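Local atomic coordinates of charybdin (Charybdis maritima, PDB entry 2B7U), a protein that is a plant ribosome-inactivating protein, folded into a mixed beta-sheet, a set of helices and a smaller C-terminal region. Residues Thr7-Val12 and Asp54-Asp59; Ile131-Asn136 and Leu158-Gln163; Trp38-Val43 and Glu235-Leu240. All coordinates share one frame; numbering follows the deposited sequence. Where two conformers were deposited one is given.

Starting from the N terminus, the chain lays down strand 7-15 and helix 21-35, then a hairpin that begins at 38 and makes the first half of contact 3. Contact 1 closes at 54-59, where strand 56-64 pairs with the first strand; because 38-43 lies inside that loop while its partner comes much later, contacts 1 and 3 cross. Contact 2 is local by comparison: 131-136 leads into helix 135-147, and the chain turns back through helix 151-170 to close it. Its whole loop falls within that of contact 3, which closes last at 235-240. Together they tie sheet edge, helical core and C-terminal region; no two touch.

Contact 1. Residues Thr7-Val12 and Asp54-Asp59; sequences TVKFTV and DPRGFD
Pro55 O accepts from Thr7 N at 3.1 Å and opens the parallel pairing, just after Asp54, whose OD2 approaches Thr7 only marginally. Arg56 sends its side chain to the same face as Thr7. Lys9 crosses it at about a right angle, bringing CE to 3.2 Å from Arg56 NE, a buried nitrogen with no partner in the model. Lys9 NZ stands 4.3 Å from Arg56 NE, like charges near one another; Arg56 NH1 is hydrogen-bonded to Tyr49 OH. Gly57 bonds to the first strand twice, weakly from its N to Thr7 O and more directly by its O accepting from Lys9 N (2.8 Å). Phe58 puts CB over the centre of the Phe10 ring, 3.7 Å from the centroid. Both phenylalanines hold CG between backbone N and carbonyl carbon (chi1 67° and 65°), and their side chains lie side by side, the near-parallel rings (12°) slid apart. Strand 7-12 carries the extra residue of a beta bulge, between Val8 and Thr11; beyond it Asp59 N bonds to Phe10 O and Asp59 O accepts from Val12 N. A water joins Asp59 OD2 (2.6 Å) to Thr11 OG1, while OD1 forms a salt bridge with Arg72. Helix 21-35 packs on the phenylalanine face, and strand 67-74 continues the sheet beyond 56-59.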
loop_
_atom_site.group_PDB
_atom_site.type_symbol
_atom_site.label_atom_id
_atom_site.label_comp_id
_atom_site.label_asym_id
_atom_site.label_seq_id
_atom_site.Cartn_x
_atom_site.Cartn_y
_atom_site.Cartn_z
ATOM N N THR A 7 13.482 -10.431 0.795
ATOM C CA THR A 7 14.691 -9.622 0.842
ATOM C C THR A 7 14.256 -8.166 1.033
ATOM O O THR A 7 13.059 -7.852 0.988
ATOM C CB THR A 7 15.633 -9.907 -0.388
ATOM O OG1 THR A 7 14.868 -10.249 -1.550
ATOM C CG2 THR A 7 16.544 -11.084 -0.086
ATOM N N VAL A 8 15.202 -7.285 1.348
ATOM C CA VAL A 8 14.905 -5.856 1.407
ATOM C C VAL A 8 15.687 -5.142 0.312
ATOM O O VAL A 8 16.892 -4.913 0.443
ATOM C CB VAL A 8 15.204 -5.260 2.791
ATOM C CG1 VAL A 8 16.517 -5.713 3.292
ATOM C CG2 VAL A 8 15.116 -3.729 2.770
ATOM N N LYS A 9 14.999 -4.826 -0.778
ATOM C CA LYS A 9 15.616 -4.168 -1.929
ATOM C C LYS A 9 16.126 -2.758 -1.622
ATOM O O LYS A 9 17.186 -2.359 -2.133
ATOM C CB LYS A 9 14.634 -4.099 -3.108
ATOM C CG LYS A 9 14.134 -5.456 -3.701
ATOM C CD LYS A 9 15.122 -6.562 -3.463
ATOM C CE LYS A 9 14.970 -7.758 -4.402
ATOM N NZ LYS A 9 16.290 -8.480 -4.570
ATOM N N PHE A 10 15.396 -2.018 -0.790
ATOM C CA PHE A 10 15.778 -0.650 -0.441
ATOM C C PHE A 10 15.007 -0.226 0.802
ATOM O O PHE A 10 14.046 -0.909 1.214
ATOM C CB PHE A 10 15.524 0.314 -1.622
ATOM C CG PHE A 10 14.064 0.483 -1.986
ATOM C CD1 PHE A 10 13.287 1.437 -1.354
ATOM C CD2 PHE A 10 13.470 -0.305 -2.971
ATOM C CE1 PHE A 10 11.951 1.584 -1.651
ATOM C CE2 PHE A 10 12.141 -0.163 -3.269
ATOM C CZ PHE A 10 11.378 0.792 -2.636
ATOM N N THR A 11 15.450 0.883 1.380
ATOM C CA THR A 11 14.818 1.508 2.536
ATOM C C THR A 11 14.546 2.976 2.225
ATOM O O THR A 11 15.412 3.677 1.660
ATOM C CB THR A 11 15.690 1.380 3.810
ATOM O OG1 THR A 11 15.927 -0.008 4.110
ATOM C CG2 THR A 11 15.023 2.050 5.024
ATOM N N VAL A 12 13.350 3.431 2.560
ATOM C CA VAL A 12 12.993 4.858 2.491
ATOM C C VAL A 12 12.625 5.309 3.905
ATOM O O VAL A 12 12.058 4.540 4.670
ATOM C CB VAL A 12 11.841 5.183 1.484
ATOM C CG1 VAL A 12 12.358 5.045 0.068
ATOM C CG2 VAL A 12 10.601 4.284 1.691
ATOM N N ASP A 54 10.788 -16.011 -4.598
ATOM C CA ASP A 54 11.589 -14.797 -4.567
ATOM C C ASP A 54 10.732 -13.640 -4.086
ATOM O O ASP A 54 10.463 -12.706 -4.848
ATOM C CB ASP A 54 12.177 -14.491 -5.955
ATOM C CG ASP A 54 12.916 -13.153 -6.001
ATOM O OD1 ASP A 54 12.807 -12.445 -7.035
ATOM O OD2 ASP A 54 13.585 -12.799 -4.997
ATOM N N PRO A 55 10.274 -13.711 -2.824
ATOM C CA PRO A 55 9.564 -12.563 -2.273
ATOM C C PRO A 55 10.523 -11.381 -2.094
ATOM O O PRO A 55 11.559 -11.516 -1.435
ATOM C CB PRO A 55 9.013 -13.078 -0.943
ATOM C CG PRO A 55 9.827 -14.259 -0.598
ATOM C CD PRO A 55 10.360 -14.831 -1.871
ATOM N N ARG A 56 10.196 -10.282 -2.764
ATOM C CA ARG A 56 10.988 -9.057 -2.755
ATOM C C ARG A 56 10.238 -8.090 -1.866
ATOM O O ARG A 56 9.027 -7.990 -1.989
ATOM C CB ARG A 56 11.056 -8.424 -4.153
ATOM C CG ARG A 56 11.791 -9.225 -5.236
ATOM C CD ARG A 56 11.814 -8.499 -6.602
ATOM N NE ARG A 56 12.648 -7.296 -6.613
ATOM C CZ ARG A 56 12.985 -6.620 -7.708
ATOM N NH1 ARG A 56 12.575 -7.007 -8.910
ATOM N NH2 ARG A 56 13.750 -5.545 -7.604
ATOM N N GLY A 57 10.956 -7.359 -1.017
ATOM C CA GLY A 57 10.334 -6.339 -0.180
ATOM C C GLY A 57 11.134 -5.060 -0.132
ATOM O O GLY A 57 12.184 -4.940 -0.761
ATOM N N PHE A 58 10.621 -4.085 0.601
ATOM C CA PHE A 58 11.354 -2.871 0.922
ATOM C C PHE A 58 10.961 -2.454 2.337
ATOM O O PHE A 58 9.951 -2.909 2.865
ATOM C CB PHE A 58 11.069 -1.745 -0.072
ATOM C CG PHE A 58 9.664 -1.214 -0.031
ATOM C CD1 PHE A 58 9.378 -0.033 0.635
ATOM C CD2 PHE A 58 8.636 -1.877 -0.690
ATOM C CE1 PHE A 58 8.077 0.492 0.632
ATOM C CE2 PHE A 58 7.342 -1.376 -0.686
ATOM C CZ PHE A 58 7.060 -0.196 -0.022
ATOM N N ASP A 59 11.783 -1.610 2.945
ATOM C CA ASP A 59 11.500 -1.104 4.282
ATOM C C ASP A 59 11.138 0.377 4.278
ATOM O O ASP A 59 11.719 1.174 3.526
ATOM C CB ASP A 59 12.718 -1.307 5.160
ATOM C CG ASP A 59 12.787 -2.676 5.785
ATOM O OD1 ASP A 59 11.869 -3.513 5.596
ATOM O OD2 ASP A 59 13.781 -2.908 6.523
HETATM O O HOH W 1 15.837 -1.255 6.507
#

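Contact 2. Residues Ile131-Asn136 and Leu158-Gln163; sequences ISYNKN and LIVVSQ
Tyr133 points one edge of its ring at segment 158-163 of helix 151-170. The CA of Val160 lies at that edge, in the ring plane, 3.9 Å from Tyr133 CE2. Tyr133 CG lies anti to the carbonyl carbon (chi1 -57°), beside the backbone N. The aliphatic part of Gln163 crosses the tyrosine obliquely: CB and CG lie against CE2, with CG at 3.6 Å, and CG also reaches the OH. The ring and amide planes stand 45° apart, and Gln163 NE2 is hydrogen-bonded to Glu199 OE1. The Tyr133 OH comes within 3.4 Å of Ile159 CG2, yet its hydrogen bond goes to the backbone O of Ile128, so a buried hydroxyl is satisfied beside a methyl group.

Ile131 meets the helix next to Tyr133, on the same side of Val160. Its two branches divide the job: CG2 meets Val160 CG2 at 3.7 Å, while CD1, at the end of an extended chain, meets Ile159 CD1 at the same 3.7 Å, the two isoleucines crossing at about a right angle. The Ile131 carbonyl carbon also sits above one face of the Tyr133 ring, toward its rim.

Farther out, the ring of Phe178 meets Tyr133 at about 50°, and helix 117-124 packs on Ile159 and Gln163. Asn134 caps helix 135-147 through Ala137 N, starting that helix beside helix 151-170.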
loop_
_atom_site.group_PDB
_atom_site.type_symbol
_atom_site.label_atom_id
_atom_site.label_comp_id
_atom_site.label_asym_id
_atom_site.label_seq_id
_atom_site.Cartn_x
_atom_site.Cartn_y
_atom_site.Cartn_z
ATOM N N ILE A 131 -11.517 5.668 10.993
ATOM C CA ILE A 131 -10.175 5.976 11.461
ATOM C C ILE A 131 -9.697 7.264 10.802
ATOM O O ILE A 131 -10.005 7.528 9.638
ATOM C CB ILE A 131 -9.227 4.795 11.128
ATOM C CG1 ILE A 131 -9.590 3.587 11.996
ATOM C CG2 ILE A 131 -7.752 5.177 11.303
ATOM C CD1 ILE A 131 -8.902 2.311 11.612
ATOM N N SER A 132 -8.928 8.063 11.539
ATOM C CA SER A 132 -8.445 9.330 11.000
ATOM C C SER A 132 -7.085 9.153 10.369
ATOM O O SER A 132 -6.255 8.401 10.884
ATOM C CB SER A 132 -8.358 10.399 12.097
ATOM O OG SER A 132 -7.857 11.612 11.545
ATOM N N TYR A 133 -6.860 9.858 9.250
ATOM C CA TYR A 133 -5.637 9.712 8.455
ATOM C C TYR A 133 -4.938 11.039 8.209
ATOM O O TYR A 133 -4.566 11.362 7.084
ATOM C CB TYR A 133 -5.957 9.068 7.116
ATOM C CG TYR A 133 -6.629 7.742 7.257
ATOM C CD1 TYR A 133 -7.966 7.571 6.920
ATOM C CD2 TYR A 133 -5.930 6.643 7.701
ATOM C CE1 TYR A 133 -8.567 6.338 7.050
ATOM C CE2 TYR A 133 -6.524 5.416 7.819
ATOM C CZ TYR A 133 -7.844 5.263 7.486
ATOM O OH TYR A 133 -8.432 4.038 7.632
ATOM N N ASN A 134 -4.794 11.836 9.254
ATOM C CA ASN A 134 -4.068 13.089 9.126
ATOM C C ASN A 134 -2.667 12.953 9.749
ATOM O O ASN A 134 -2.256 11.868 10.165
ATOM C CB ASN A 134 -4.881 14.252 9.696
ATOM C CG ASN A 134 -5.142 14.133 11.172
ATOM O OD1 ASN A 134 -4.636 13.235 11.846
ATOM N ND2 ASN A 134 -5.930 15.070 11.700
ATOM N N LYS A 135 -1.935 14.058 9.829
ATOM C CA LYS A 135 -0.582 14.038 10.370
ATOM C C LYS A 135 -0.573 13.603 11.835
ATOM O O LYS A 135 0.275 12.822 12.267
ATOM C CB LYS A 135 0.047 15.428 10.227
ATOM C CG LYS A 135 1.475 15.558 10.685
ATOM C CD LYS A 135 1.943 16.974 10.435
ATOM C CE LYS A 135 3.355 17.226 10.905
ATOM N NZ LYS A 135 3.795 18.619 10.538
ATOM N N ASN A 136 -1.527 14.118 12.603
ATOM C CA ASN A 136 -1.643 13.724 14.006
ATOM C C ASN A 136 -1.860 12.215 14.143
ATOM O O ASN A 136 -1.281 11.586 15.020
ATOM C CB ASN A 136 -2.751 14.510 14.709
ATOM C CG ASN A 136 -2.395 15.989 14.926
ATOM O OD1 ASN A 136 -3.275 16.843 14.928
ATOM N ND2 ASN A 136 -1.117 16.285 15.120
ATOM N N LEU A 158 -1.355 0.035 12.030
ATOM C CA LEU A 158 -1.023 -0.564 10.732
ATOM C C LEU A 158 -2.023 -0.173 9.633
ATOM O O LEU A 158 -1.621 0.014 8.465
ATOM C CB LEU A 158 -0.884 -2.086 10.870
ATOM C CG LEU A 158 0.344 -2.559 11.670
ATOM C CD1 LEU A 158 0.276 -4.080 11.966
ATOM C CD2 LEU A 158 1.687 -2.234 10.971
ATOM N N ILE A 159 -3.295 0.021 9.997
ATOM C CA ILE A 159 -4.265 0.545 9.046
ATOM C C ILE A 159 -3.848 1.949 8.581
ATOM O O ILE A 159 -3.865 2.252 7.392
ATOM C CB ILE A 159 -5.689 0.590 9.625
ATOM C CG1 ILE A 159 -6.183 -0.821 9.880
ATOM C CG2 ILE A 159 -6.615 1.313 8.688
ATOM C CD1 ILE A 159 -7.373 -0.926 10.753
ATOM N N VAL A 160 -3.473 2.804 9.532
ATOM C CA VAL A 160 -3.076 4.150 9.168
ATOM C C VAL A 160 -1.854 4.126 8.233
ATOM O O VAL A 160 -1.824 4.804 7.197
ATOM C CB VAL A 160 -2.797 5.007 10.442
ATOM C CG1 VAL A 160 -2.166 6.312 10.072
ATOM C CG2 VAL A 160 -4.096 5.228 11.193
ATOM N N VAL A 161 -0.837 3.334 8.573
ATOM C CA VAL A 161 0.327 3.245 7.712
ATOM C C VAL A 161 -0.026 2.660 6.330
ATOM O O VAL A 161 0.377 3.188 5.279
ATOM C CB VAL A 161 1.428 2.420 8.379
ATOM C CG1 VAL A 161 2.532 2.104 7.379
ATOM C CG2 VAL A 161 1.954 3.139 9.623
ATOM N N SER A 162 -0.803 1.595 6.306
ATOM C CA SER A 162 -1.215 0.990 5.034
ATOM C C SER A 162 -1.970 1.993 4.167
ATOM O O SER A 162 -1.723 2.066 2.954
ATOM C CB SER A 162 -2.064 -0.245 5.281
ATOM O OG SER A 162 -2.320 -0.921 4.054
ATOM N N GLN A 163 -2.908 2.742 4.747
ATOM C CA GLN A 163 -3.687 3.695 3.979
ATOM C C GLN A 163 -2.810 4.826 3.477
ATOM O O GLN A 163 -2.807 5.165 2.287
ATOM C CB GLN A 163 -4.848 4.234 4.788
ATOM C CG GLN A 163 -5.938 3.231 5.064
ATOM C CD GLN A 163 -6.744 2.928 3.835
ATOM O OE1 GLN A 163 -6.871 3.768 2.942
ATOM N NE2 GLN A 163 -7.278 1.700 3.750
#

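Contact 3. Residues Trp38-Val43 and Glu235-Leu240; sequences WYLHGV and ELLNFL
Leu237 and the hairpin residues Leu40, His41 and Val43 make most of this contact, which is largely apolar. Leu237 has CG anti to the backbone N (chi1 -179°), and its CB is directed toward the hairpin. Its CD2 methyl sits 4.1 Å from Leu40 CG, where the two leucines cross obliquely, and 3.9 Å from His41 CB. The CD1 methyl faces Val43, but that residue was deposited in two conformers, and the modelled approach of its CG1 is closer than carbons can sit, so its details are doubtful; only the general meeting of the two side chains can be trusted.

The flat group involved is the imidazole of His41. The same Leu237 CD2 lies at its edge, in the ring plane, 3.9 Å from ND1, while Leu40 CD1 lies over one face, offset toward the rim.

Carbonyl oxygens add contacts without bonding across. Leu40 O is 3.6 Å from Leu237 CD2, and Leu240 O is 3.7 Å from Val43 CG2 in the conformer given, with the same reservation about Val43. Val43 N to Leu40 O and Leu40 N to Val43 O, both at 2.9 Å, close a two-residue hairpin whose type I' turn holds His41 and Gly42 at positive phi. On the other segment, a type I turn from Leu237 to Leu240 is closed by Leu240 N bonding to Leu237 O.

The bonds that close the two turns thus lie within each segment, and what joins one segment to the other is apolar. His41 is the exposed member; Leu237, Leu40, Val43 and Leu240 are buried, with Val243 touching Leu237 and Val43 and helix 202-214 touching Leu40 and Leu240. Such a fit is non-directional, held by dispersion and burial.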
loop_
_atom_site.group_PDB
_atom_site.type_symbol
_atom_site.label_atom_id
_atom_site.label_comp_id
_atom_site.label_asym_id
_atom_site.label_seq_id
_atom_site.Cartn_x
_atom_site.Cartn_y
_atom_site.Cartn_z
ATOM N N TRP A 38 9.380 -0.970 -14.766
ATOM C CA TRP A 38 9.201 -0.406 -16.090
ATOM C C TRP A 38 7.992 0.488 -16.017
ATOM O O TRP A 38 7.455 0.695 -14.932
ATOM C CB TRP A 38 8.988 -1.453 -17.147
ATOM C CG TRP A 38 7.729 -2.339 -16.965
ATOM C CD1 TRP A 38 7.549 -3.276 -15.994
ATOM C CD2 TRP A 38 6.552 -2.409 -17.813
ATOM N NE1 TRP A 38 6.329 -3.902 -16.153
ATOM C CE2 TRP A 38 5.697 -3.385 -17.259
ATOM C CE3 TRP A 38 6.122 -1.721 -18.963
ATOM C CZ2 TRP A 38 4.447 -3.710 -17.843
ATOM C CZ3 TRP A 38 4.876 -2.021 -19.508
ATOM C CH2 TRP A 38 4.073 -3.034 -18.967
ATOM N N TYR A 39 7.667 1.111 -17.162
ATOM C CA TYR A 39 6.662 2.172 -17.195
ATOM C C TYR A 39 5.687 1.973 -18.338
ATOM O O TYR A 39 6.050 1.571 -19.445
ATOM C CB TYR A 39 7.327 3.558 -17.304
ATOM C CG TYR A 39 8.054 3.960 -16.073
ATOM C CD1 TYR A 39 9.386 3.558 -15.845
ATOM C CD2 TYR A 39 7.454 4.786 -15.130
ATOM C CE1 TYR A 39 10.067 3.939 -14.692
ATOM C CE2 TYR A 39 8.126 5.172 -13.975
ATOM C CZ TYR A 39 9.435 4.739 -13.759
ATOM O OH TYR A 39 10.087 5.132 -12.615
ATOM N N LEU A 40 4.425 2.284 -18.065
ATOM C CA LEU A 40 3.385 2.268 -19.025
ATOM C C LEU A 40 2.739 3.665 -19.099
ATOM O O LEU A 40 2.128 4.088 -18.143
ATOM C CB LEU A 40 2.342 1.227 -18.621
ATOM C CG LEU A 40 1.160 1.202 -19.579
ATOM C CD1 LEU A 40 1.586 0.923 -20.982
ATOM C CD2 LEU A 40 0.068 0.207 -19.153
ATOM N N HIS A 41 2.931 4.402 -20.174
ATOM C CA HIS A 41 2.376 5.754 -20.320
ATOM C C HIS A 41 2.715 6.628 -19.126
ATOM O O HIS A 41 1.869 7.387 -18.628
ATOM C CB HIS A 41 0.878 5.714 -20.582
ATOM C CG HIS A 41 0.546 4.923 -21.796
ATOM N ND1 HIS A 41 -0.423 3.940 -21.827
ATOM C CD2 HIS A 41 1.142 4.905 -23.003
ATOM C CE1 HIS A 41 -0.441 3.393 -23.033
ATOM N NE2 HIS A 41 0.505 3.956 -23.761
ATOM N N GLY A 42 3.949 6.507 -18.681
ATOM C CA GLY A 42 4.501 7.293 -17.584
ATOM C C GLY A 42 4.208 6.795 -16.188
ATOM O O GLY A 42 4.695 7.386 -15.212
ATOM N N VAL A 43 3.426 5.722 -16.082
ATOM C CA VAL A 43 3.065 5.169 -14.781
ATOM C C VAL A 43 3.906 3.918 -14.478
ATOM O O VAL A 43 3.987 2.991 -15.306
ATOM C CB VAL A 43 1.544 4.937 -14.646
ATOM C CG1 VAL A 43 0.994 4.272 -15.823
ATOM C CG2 VAL A 43 1.192 4.200 -13.327
ATOM N N GLU A 235 -8.057 5.798 -19.699
ATOM C CA GLU A 235 -8.720 6.633 -18.707
ATOM C C GLU A 235 -8.606 5.998 -17.336
ATOM O O GLU A 235 -8.459 6.693 -16.339
ATOM C CB GLU A 235 -10.188 6.829 -19.043
ATOM C CG GLU A 235 -10.463 7.672 -20.234
ATOM C CD GLU A 235 -11.926 7.569 -20.618
ATOM O OE1 GLU A 235 -12.689 8.526 -20.340
ATOM O OE2 GLU A 235 -12.318 6.516 -21.165
ATOM N N LEU A 236 -8.670 4.675 -17.282
ATOM C CA LEU A 236 -8.544 3.991 -15.984
ATOM C C LEU A 236 -7.137 4.178 -15.402
ATOM O O LEU A 236 -6.950 4.405 -14.185
ATOM C CB LEU A 236 -8.903 2.527 -16.144
ATOM C CG LEU A 236 -9.015 1.717 -14.862
ATOM C CD1 LEU A 236 -10.132 2.263 -13.939
ATOM C CD2 LEU A 236 -9.251 0.300 -15.183
ATOM N N LEU A 237 -6.132 4.092 -16.279
ATOM C CA LEU A 237 -4.735 4.211 -15.858
ATOM C C LEU A 237 -4.442 5.551 -15.152
ATOM O O LEU A 237 -3.600 5.618 -14.262
ATOM C CB LEU A 237 -3.794 4.006 -17.064
ATOM C CG LEU A 237 -2.296 4.074 -16.761
ATOM C CD1 LEU A 237 -1.886 3.063 -15.676
ATOM C CD2 LEU A 237 -1.493 3.885 -18.053
ATOM N N ASN A 238 -5.169 6.600 -15.543
ATOM C CA ASN A 238 -5.019 7.933 -14.949
ATOM C C ASN A 238 -5.289 7.934 -13.448
ATOM O O ASN A 238 -4.768 8.801 -12.713
ATOM C CB ASN A 238 -5.967 8.918 -15.623
ATOM C CG ASN A 238 -5.507 9.375 -17.010
ATOM O OD1 ASN A 238 -6.314 9.945 -17.758
ATOM N ND2 ASN A 238 -4.227 9.147 -17.366
ATOM N N PHE A 239 -6.082 6.975 -12.968
ATOM C CA PHE A 239 -6.334 6.847 -11.520
ATOM C C PHE A 239 -5.179 6.221 -10.748
ATOM O O PHE A 239 -5.076 6.431 -9.532
ATOM C CB PHE A 239 -7.592 6.004 -11.260
ATOM C CG PHE A 239 -8.866 6.689 -11.638
ATOM C CD1 PHE A 239 -9.300 6.689 -12.956
ATOM C CD2 PHE A 239 -9.619 7.366 -10.677
ATOM C CE1 PHE A 239 -10.486 7.340 -13.325
ATOM C CE2 PHE A 239 -10.818 8.006 -11.037
ATOM C CZ PHE A 239 -11.237 7.983 -12.375
ATOM N N LEU A 240 -4.341 5.426 -11.410
ATOM C CA LEU A 240 -3.329 4.656 -10.699
ATOM C C LEU A 240 -1.995 5.374 -10.616
ATOM O O LEU A 240 -1.529 5.982 -11.563
ATOM C CB LEU A 240 -3.095 3.283 -11.347
ATOM C CG LEU A 240 -4.105 2.209 -10.939
ATOM C CD1 LEU A 240 -5.502 2.510 -11.437
ATOM C CD2 LEU A 240 -3.702 0.788 -11.345
#